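Alpha/beta hydrolase family protein (Bacillus anthracis, PDB 3OOS) probably hydrolyses an ester or related bond of a still unidentified substrate, as an enzyme of the alpha/beta hydrolase fold. Local coordinates at residues L200-R204 with Q205-K209. Residues are numbered along the deposited sequence; the frame is centred on the assembly and turned at random.
Sequences LNYFR and QVEYK
Q205 N makes a regular i to i+4 bond in helix 197-207, donating to N201 O at 2.8 Å. In one of its two conformers the Q205 side chain runs beside that of N201, both pointing the same way, a placement that remains doubtful. One residue on, the helix widens. V206 N still reaches Y202 O, 2.9 Å away, but from 33° outside the carbonyl plane, while E207 N comes to the same oxygen at 3.0 Å, in that plane and with a straighter N-H. Two donors thus grip one carbonyl, and the second bond, i to i+5, is the mark of a pi-type turn at 205-207. The side chain of V206 lies over one face of the Y202 ring in a CH-pi contact, CB 3.9 Å from the ring centroid, and CG1 leans on CZ and OH. Y202 extends beneath it because its CG is anti to the backbone N (chi1 -174°). The helix belongs to the region inserted between the strands 116-122 and 224-229 of the alpha/beta hydrolase sheet, the usual place for a cap over the core. E207 bends at chi2 (86°), bringing OE1 to the edge of the Y202 ring, 3.6 Å from CE2; the same oxygen accepts a hydrogen bond from M74 N, at the start of helix 74-87. E207 CB and CG meet CD1 of buried F203, which also touches L31. Y208 N repeats the wide spacing with a 2.7 Å bond to F203 O, and its CB sits above the rim of the F203 ring. At K209 a water links the backbone, donating to R204 O and accepting from K209 N, while K209 O accepts a hydrogen bond from K128 NZ.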
loop_
_atom_site.group_PDB
_atom_site.type_symbol
_atom_site.label_atom_id
_atom_site.label_comp_id
_atom_site.label_asym_id
_atom_site.label_seq_id
_atom_site.Cartn_x
_atom_site.Cartn_y
_atom_site.Cartn_z
ATOM N N LEU A 200 -12.420 -1.338 -1.367
ATOM C CA LEU A 200 -12.403 0.105 -1.124
ATOM C C LEU A 200 -13.636 0.533 -0.333
ATOM O O LEU A 200 -13.524 1.288 0.639
ATOM C CB LEU A 200 -12.319 0.888 -2.439
ATOM C CG LEU A 200 -12.443 2.415 -2.327
ATOM C CD1 LEU A 200 -11.270 3.020 -1.547
ATOM C CD2 LEU A 200 -12.558 3.049 -3.708
ATOM N N ASN A 201 -14.803 0.043 -0.752
ATOM C CA ASN A 201 -16.046 0.321 -0.037
ATOM C C ASN A 201 -15.968 -0.109 1.417
ATOM O O ASN A 201 -16.362 0.638 2.305
ATOM C CB ASN A 201 -17.235 -0.355 -0.719
ATOM C CG ASN A 201 -17.630 0.328 -2.007
ATOM O OD1 ASN A 201 -17.244 1.470 -2.266
ATOM N ND2 ASN A 201 -18.409 -0.368 -2.826
ATOM N N TYR A 202 -15.440 -1.305 1.659
ATOM C CA TYR A 202 -15.304 -1.790 3.023
ATOM C C TYR A 202 -14.386 -0.888 3.848
ATOM O O TYR A 202 -14.699 -0.562 4.997
ATOM C CB TYR A 202 -14.822 -3.243 3.073
ATOM C CG TYR A 202 -14.827 -3.778 4.481
ATOM C CD1 TYR A 202 -15.970 -4.371 5.019
ATOM C CD2 TYR A 202 -13.704 -3.654 5.294
ATOM C CE1 TYR A 202 -15.981 -4.849 6.327
ATOM C CE2 TYR A 202 -13.709 -4.115 6.598
ATOM C CZ TYR A 202 -14.841 -4.717 7.106
ATOM O OH TYR A 202 -14.834 -5.178 8.400
ATOM N N PHE A 203 -13.261 -0.481 3.264
ATOM C CA PHE A 203 -12.357 0.416 3.970
ATOM C C PHE A 203 -13.045 1.728 4.336
ATOM O O PHE A 203 -12.987 2.161 5.484
ATOM C CB PHE A 203 -11.079 0.702 3.175
ATOM C CG PHE A 203 -10.214 1.752 3.813
ATOM C CD1 PHE A 203 -9.528 1.477 4.994
ATOM C CD2 PHE A 203 -10.117 3.029 3.263
ATOM C CE1 PHE A 203 -8.738 2.445 5.606
ATOM C CE2 PHE A 203 -9.332 4.005 3.868
ATOM C CZ PHE A 203 -8.640 3.711 5.043
ATOM N N ARG A 204 -13.701 2.346 3.358
ATOM C CA ARG A 204 -14.286 3.672 3.558
ATOM C C ARG A 204 -15.514 3.662 4.465
ATOM O O ARG A 204 -15.689 4.571 5.280
ATOM C CB ARG A 204 -14.618 4.331 2.217
ATOM C CG ARG A 204 -13.392 4.630 1.350
ATOM C CD ARG A 204 -13.694 5.696 0.311
ATOM N NE ARG A 204 -13.901 7.005 0.934
ATOM C CZ ARG A 204 -14.568 8.013 0.378
ATOM N NH1 ARG A 204 -15.109 7.882 -0.826
ATOM N NH2 ARG A 204 -14.699 9.156 1.038
ATOM N N GLN A 205 -16.339 2.624 4.338
ATOM C CA GLN A 205 -17.623 2.563 5.037
ATOM C C GLN A 205 -17.546 1.887 6.405
ATOM O O GLN A 205 -18.342 2.193 7.299
ATOM C CB GLN A 205 -18.673 1.871 4.161
ATOM C CG GLN A 205 -19.005 2.630 2.881
ATOM C CD GLN A 205 -19.580 1.737 1.797
ATOM O OE1 GLN A 205 -19.923 0.581 2.041
ATOM N NE2 GLN A 205 -19.680 2.272 0.586
ATOM N N VAL A 206 -16.594 0.968 6.571
ATOM C CA VAL A 206 -16.502 0.189 7.810
ATOM C C VAL A 206 -15.181 0.382 8.566
ATOM O O VAL A 206 -15.186 0.699 9.758
ATOM C CB VAL A 206 -16.763 -1.325 7.553
ATOM C CG1 VAL A 206 -16.682 -2.129 8.850
ATOM C CG2 VAL A 206 -18.120 -1.528 6.885
ATOM N N GLU A 207 -14.065 0.191 7.869
ATOM C CA GLU A 207 -12.748 0.147 8.504
ATOM C C GLU A 207 -12.268 1.520 8.979
ATOM O O GLU A 207 -11.796 1.664 10.115
ATOM C CB GLU A 207 -11.726 -0.457 7.537
ATOM C CG GLU A 207 -10.392 -0.804 8.180
ATOM C CD GLU A 207 -10.380 -2.184 8.811
ATOM O OE1 GLU A 207 -10.626 -3.176 8.096
ATOM O OE2 GLU A 207 -10.105 -2.279 10.021
ATOM N N TYR A 208 -12.399 2.516 8.106
ATOM C CA TYR A 208 -11.847 3.853 8.335
ATOM C C TYR A 208 -12.246 4.483 9.676
ATOM O O TYR A 208 -11.390 5.005 10.394
ATOM C CB TYR A 208 -12.201 4.798 7.173
ATOM C CG TYR A 208 -11.938 6.252 7.495
ATOM C CD1 TYR A 208 -10.678 6.819 7.287
ATOM C CD2 TYR A 208 -12.943 7.055 8.033
ATOM C CE1 TYR A 208 -10.432 8.151 7.598
ATOM C CE2 TYR A 208 -12.708 8.384 8.348
ATOM C CZ TYR A 208 -11.452 8.925 8.127
ATOM O OH TYR A 208 -11.227 10.241 8.452
ATOM N N LYS A 209 -13.535 4.440 10.006
ATOM C CA LYS A 209 -14.040 5.128 11.201
ATOM C C LYS A 209 -13.466 4.583 12.516
ATOM O O LYS A 209 -13.481 5.276 13.537
ATOM C CB LYS A 209 -15.576 5.130 11.237
ATOM C CG LYS A 209 -16.206 3.753 11.296
ATOM C CD LYS A 209 -17.727 3.839 11.279
ATOM C CE LYS A 209 -18.354 2.466 11.460
ATOM N NZ LYS A 209 -18.008 1.868 12.782
HETATM O O HOH W 1 -15.773 4.200 8.010
#